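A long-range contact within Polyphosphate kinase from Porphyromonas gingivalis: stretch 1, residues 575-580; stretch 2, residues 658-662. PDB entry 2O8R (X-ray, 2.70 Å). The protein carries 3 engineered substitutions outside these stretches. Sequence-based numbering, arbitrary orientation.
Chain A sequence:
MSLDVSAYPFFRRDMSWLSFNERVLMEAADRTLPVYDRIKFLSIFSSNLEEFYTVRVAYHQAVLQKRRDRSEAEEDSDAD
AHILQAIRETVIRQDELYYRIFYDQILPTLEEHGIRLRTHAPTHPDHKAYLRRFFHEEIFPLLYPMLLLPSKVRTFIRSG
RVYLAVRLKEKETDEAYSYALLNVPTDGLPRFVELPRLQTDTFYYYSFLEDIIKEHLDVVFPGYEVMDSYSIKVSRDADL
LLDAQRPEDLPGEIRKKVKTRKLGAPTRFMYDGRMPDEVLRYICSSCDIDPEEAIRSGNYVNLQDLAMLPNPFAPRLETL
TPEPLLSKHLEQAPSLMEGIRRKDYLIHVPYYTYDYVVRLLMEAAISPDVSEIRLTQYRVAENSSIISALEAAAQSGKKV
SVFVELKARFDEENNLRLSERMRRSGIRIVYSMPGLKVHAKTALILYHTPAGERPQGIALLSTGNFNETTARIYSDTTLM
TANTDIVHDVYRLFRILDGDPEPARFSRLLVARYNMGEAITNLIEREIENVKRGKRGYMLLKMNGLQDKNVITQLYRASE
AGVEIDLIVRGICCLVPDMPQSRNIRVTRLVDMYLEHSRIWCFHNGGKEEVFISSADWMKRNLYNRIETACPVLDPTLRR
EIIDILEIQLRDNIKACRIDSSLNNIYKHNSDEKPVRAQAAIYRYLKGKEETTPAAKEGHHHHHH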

ATOM      1  N   LEU A 575      -0.583  32.708  22.341  1.00 62.12           N
ATOM      2  CA  LEU A 575      -1.126  33.538  23.391  1.00 60.39           C
ATOM      3  C   LEU A 575      -0.427  33.121  24.670  1.00 57.27           C
ATOM      4  O   LEU A 575      -0.349  31.941  24.971  1.00 56.12           O
ATOM      5  CB  LEU A 575      -2.629  33.326  23.505  1.00 45.24           C
ATOM      6  CG  LEU A 575      -3.412  34.179  24.496  1.00 51.61           C
ATOM      7  CD1 LEU A 575      -4.785  34.489  23.936  1.00 50.72           C
ATOM      8  CD2 LEU A 575      -3.529  33.486  25.843  1.00 34.52           C
ATOM      9  N   VAL A 576       0.095  34.093  25.409  1.00 67.02           N
ATOM     10  CA  VAL A 576       0.816  33.801  26.637  1.00 62.66           C
ATOM     11  C   VAL A 576      -0.030  34.044  27.879  1.00 67.86           C
ATOM     12  O   VAL A 576      -0.494  35.160  28.124  1.00 66.29           O
ATOM     13  CB  VAL A 576       2.241  34.457  26.663  1.00 73.83           C
ATOM     14  CG1 VAL A 576       2.285  35.696  25.828  1.00 57.92           C
ATOM     15  CG2 VAL A 576       2.767  34.673  28.079  1.00 44.14           C
ATOM     16  N   PRO A 577      -0.260  32.974  28.652  1.00 69.34           N
ATOM     17  CA  PRO A 577      -1.164  33.026  29.790  1.00 66.11           C
ATOM     18  C   PRO A 577      -0.488  33.609  31.020  1.00 75.82           C
ATOM     19  O   PRO A 577       0.730  33.824  31.013  1.00 75.20           O
ATOM     20  CB  PRO A 577      -1.499  31.557  30.023  1.00 42.11           C
ATOM     21  CG  PRO A 577      -0.276  30.831  29.596  1.00 64.74           C
ATOM     22  CD  PRO A 577       0.348  31.639  28.489  1.00 55.93           C
ATOM     23  N   ASP A 578      -1.288  33.851  32.058  1.00 77.68           N
ATOM     24  CA  ASP A 578      -0.811  34.340  33.351  1.00 73.06           C
ATOM     25  C   ASP A 578      -0.090  35.670  33.210  1.00 74.84           C
ATOM     26  O   ASP A 578       0.983  35.876  33.769  1.00 82.04           O
ATOM     27  CB  ASP A 578       0.106  33.314  34.020  1.00 81.52           C
ATOM     28  CG  ASP A 578      -0.535  31.949  34.152  1.00 79.97           C
ATOM     29  OD1 ASP A 578      -1.784  31.866  34.165  1.00 91.87           O
ATOM     30  OD2 ASP A 578       0.225  30.958  34.251  1.00 83.38           O
HETATM   31  N   MSE A 579      -0.694  36.568  32.450  1.00 64.51           N
HETATM   32  CA  MSE A 579      -0.145  37.884  32.215  1.00 64.56           C
HETATM   33  C   MSE A 579      -1.251  38.872  32.479  1.00 67.00           C
HETATM   34  O   MSE A 579      -2.415  38.491  32.465  1.00 71.74           O
HETATM   35  CB  MSE A 579       0.289  38.000  30.767  1.00 70.05           C
HETATM   36  CG  MSE A 579       1.298  36.972  30.358  1.00 98.00           C
HETATM   37 SE   MSE A 579       3.141  37.472  30.729  1.00106.85          SE
HETATM   38  CE  MSE A 579       3.384  36.924  32.588  1.00109.94           C
ATOM     39  N   PRO A 580      -0.904  40.140  32.741  1.00 72.32           N
ATOM     40  CA  PRO A 580      -1.948  41.138  32.893  1.00 79.87           C
ATOM     41  C   PRO A 580      -2.947  41.164  31.730  1.00 76.80           C
ATOM     42  O   PRO A 580      -4.156  41.237  31.961  1.00 88.96           O
ATOM     43  CB  PRO A 580      -1.156  42.440  32.980  1.00 85.22           C
ATOM     44  CG  PRO A 580       0.124  42.021  33.601  1.00 61.09           C
ATOM     45  CD  PRO A 580       0.432  40.720  32.968  1.00 70.31           C
ATOM     46  N   ARG A 658      -2.226  22.590  32.226  1.00 52.95           N
ATOM     47  CA  ARG A 658      -2.363  24.018  32.074  1.00 53.84           C
ATOM     48  C   ARG A 658      -0.997  24.500  31.655  1.00 45.20           C
ATOM     49  O   ARG A 658       0.018  23.901  32.010  1.00 49.16           O
ATOM     50  CB  ARG A 658      -2.865  24.697  33.354  1.00 38.04           C
ATOM     51  CG  ARG A 658      -1.851  24.782  34.456  1.00 50.98           C
ATOM     52  CD  ARG A 658      -2.398  25.490  35.687  1.00 48.12           C
ATOM     53  NE  ARG A 658      -1.547  25.198  36.843  1.00 52.18           N
ATOM     54  CZ  ARG A 658      -0.476  25.913  37.183  1.00 74.31           C
ATOM     55  NH1 ARG A 658      -0.132  26.995  36.478  1.00 42.88           N
ATOM     56  NH2 ARG A 658       0.244  25.555  38.239  1.00 69.99           N
ATOM     57  N   ILE A 659      -0.998  25.540  30.836  1.00 43.06           N
ATOM     58  CA  ILE A 659       0.215  26.148  30.329  1.00 52.12           C
ATOM     59  C   ILE A 659       0.537  27.377  31.169  1.00 59.35           C
ATOM     60  O   ILE A 659      -0.359  28.142  31.560  1.00 69.46           O
ATOM     61  CB  ILE A 659       0.024  26.582  28.852  1.00 49.31           C
ATOM     62  CG1 ILE A 659      -0.459  25.406  27.998  1.00 55.29           C
ATOM     63  CG2 ILE A 659       1.301  27.173  28.283  1.00 55.54           C
ATOM     64  CD1 ILE A 659       0.459  24.213  28.014  1.00 44.01           C
ATOM     65  N   ASP A 660       1.813  27.574  31.459  1.00 59.23           N
ATOM     66  CA  ASP A 660       2.205  28.823  32.087  1.00 63.29           C
ATOM     67  C   ASP A 660       2.952  29.729  31.111  1.00 59.50           C
ATOM     68  O   ASP A 660       3.132  29.385  29.936  1.00 61.08           O
ATOM     69  CB  ASP A 660       3.005  28.567  33.361  1.00 46.43           C
ATOM     70  CG  ASP A 660       4.272  27.774  33.115  1.00 59.02           C
ATOM     71  OD1 ASP A 660       5.026  28.069  32.159  1.00 65.24           O
ATOM     72  OD2 ASP A 660       4.526  26.856  33.912  1.00 76.24           O
ATOM     73  N   SER A 661       3.387  30.879  31.613  1.00 60.60           N
ATOM     74  CA  SER A 661       4.074  31.872  30.797  1.00 57.92           C
ATOM     75  C   SER A 661       5.472  31.436  30.399  1.00 67.99           C
ATOM     76  O   SER A 661       6.065  32.028  29.511  1.00 87.22           O
ATOM     77  CB  SER A 661       4.115  33.227  31.505  1.00 64.32           C
ATOM     78  OG  SER A 661       4.214  33.084  32.915  1.00 55.16           O
ATOM     79  N   SER A 662       5.995  30.388  31.029  1.00 62.65           N
ATOM     80  CA  SER A 662       7.282  29.837  30.610  1.00 51.21           C
ATOM     81  C   SER A 662       7.130  28.615  29.697  1.00 56.55           C
ATOM     82  O   SER A 662       8.062  27.816  29.552  1.00 68.52           O
ATOM     83  CB  SER A 662       8.131  29.496  31.824  1.00 39.77           C
ATOM     84  OG  SER A 662       8.232  30.612  32.685  1.00 96.48           O
TER

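Two segments far apart in sequence can pack against each other without a single hydrogen bond between them. The contact between residues 575-580 and 658-662 of this polyphosphate kinase illustrates the principle on a small scale. Touching residues are at least 81 positions apart in sequence, no hydrogen bond crosses the interface, and the surface buried, both sides summed, is 251 Å². The first stretch is irregular through most of its length; the second leaves a strand after Ile659 and continues as loop or turn. The backbones come closest where Pro577 faces Ser661, with 5.5 Å between the CA of Pro577 and the CA of Ser661.

Ser661 has the most surface covered; its CB makes close contacts, and its OG also lies near the first stretch, without a hydrogen bond across. The CB of Ser661 lies 3.5 Å from the carbonyl O of Pro577, 4.0 Å from CG2 of Val576 and 3.9 Å from CE of Met579, a selenomethionine. All four residues from Val576 to Met579 touch Ser661. Although the CA-to-CB bond of Met579 points sideways, its flexible chain bends so that the terminal methyl comes nearer. These are van der Waals contacts, and a compact side chain can accept several of them at once.

Pro577 is the second element. Its CB points toward the other stretch, and its ring carbon CG rests 3.3 Å from the carbonyl O of Ile659 and 3.7 Å from the O of Asp660. Proline has no amide hydrogen to donate, and here its ring carbon lies against the carbonyls in van der Waals contact. The CG of Pro577 also lies 4.2 Å from CG2 of Ile659, adding a modest apolar contact among buried residues.

Asp578, the third, adopts positive phi and psi (59° and 46°) and directs its CB toward the second stretch. The OD2 of Asp578 approaches CA of Asp660 at 3.6 Å and CB of Asp660 at 3.8 Å. The N of Ser661 is 4.1 Å from OD2 of Asp578, too far for a hydrogen bond. Charge adds a longer-range term: NH1 of Arg658 stands 4.6 Å from OD2 of Asp578, an attractive pairing of opposite charges but beyond a salt bridge.

The directional bonding is local. Asp660, its CB pointing away overall, accepts a hydrogen bond at OD1 from N of Ser662 (2.8 Å), a bond within the second stretch that spans Ser661; the same OD1 also bonds to a residue elsewhere in the structure.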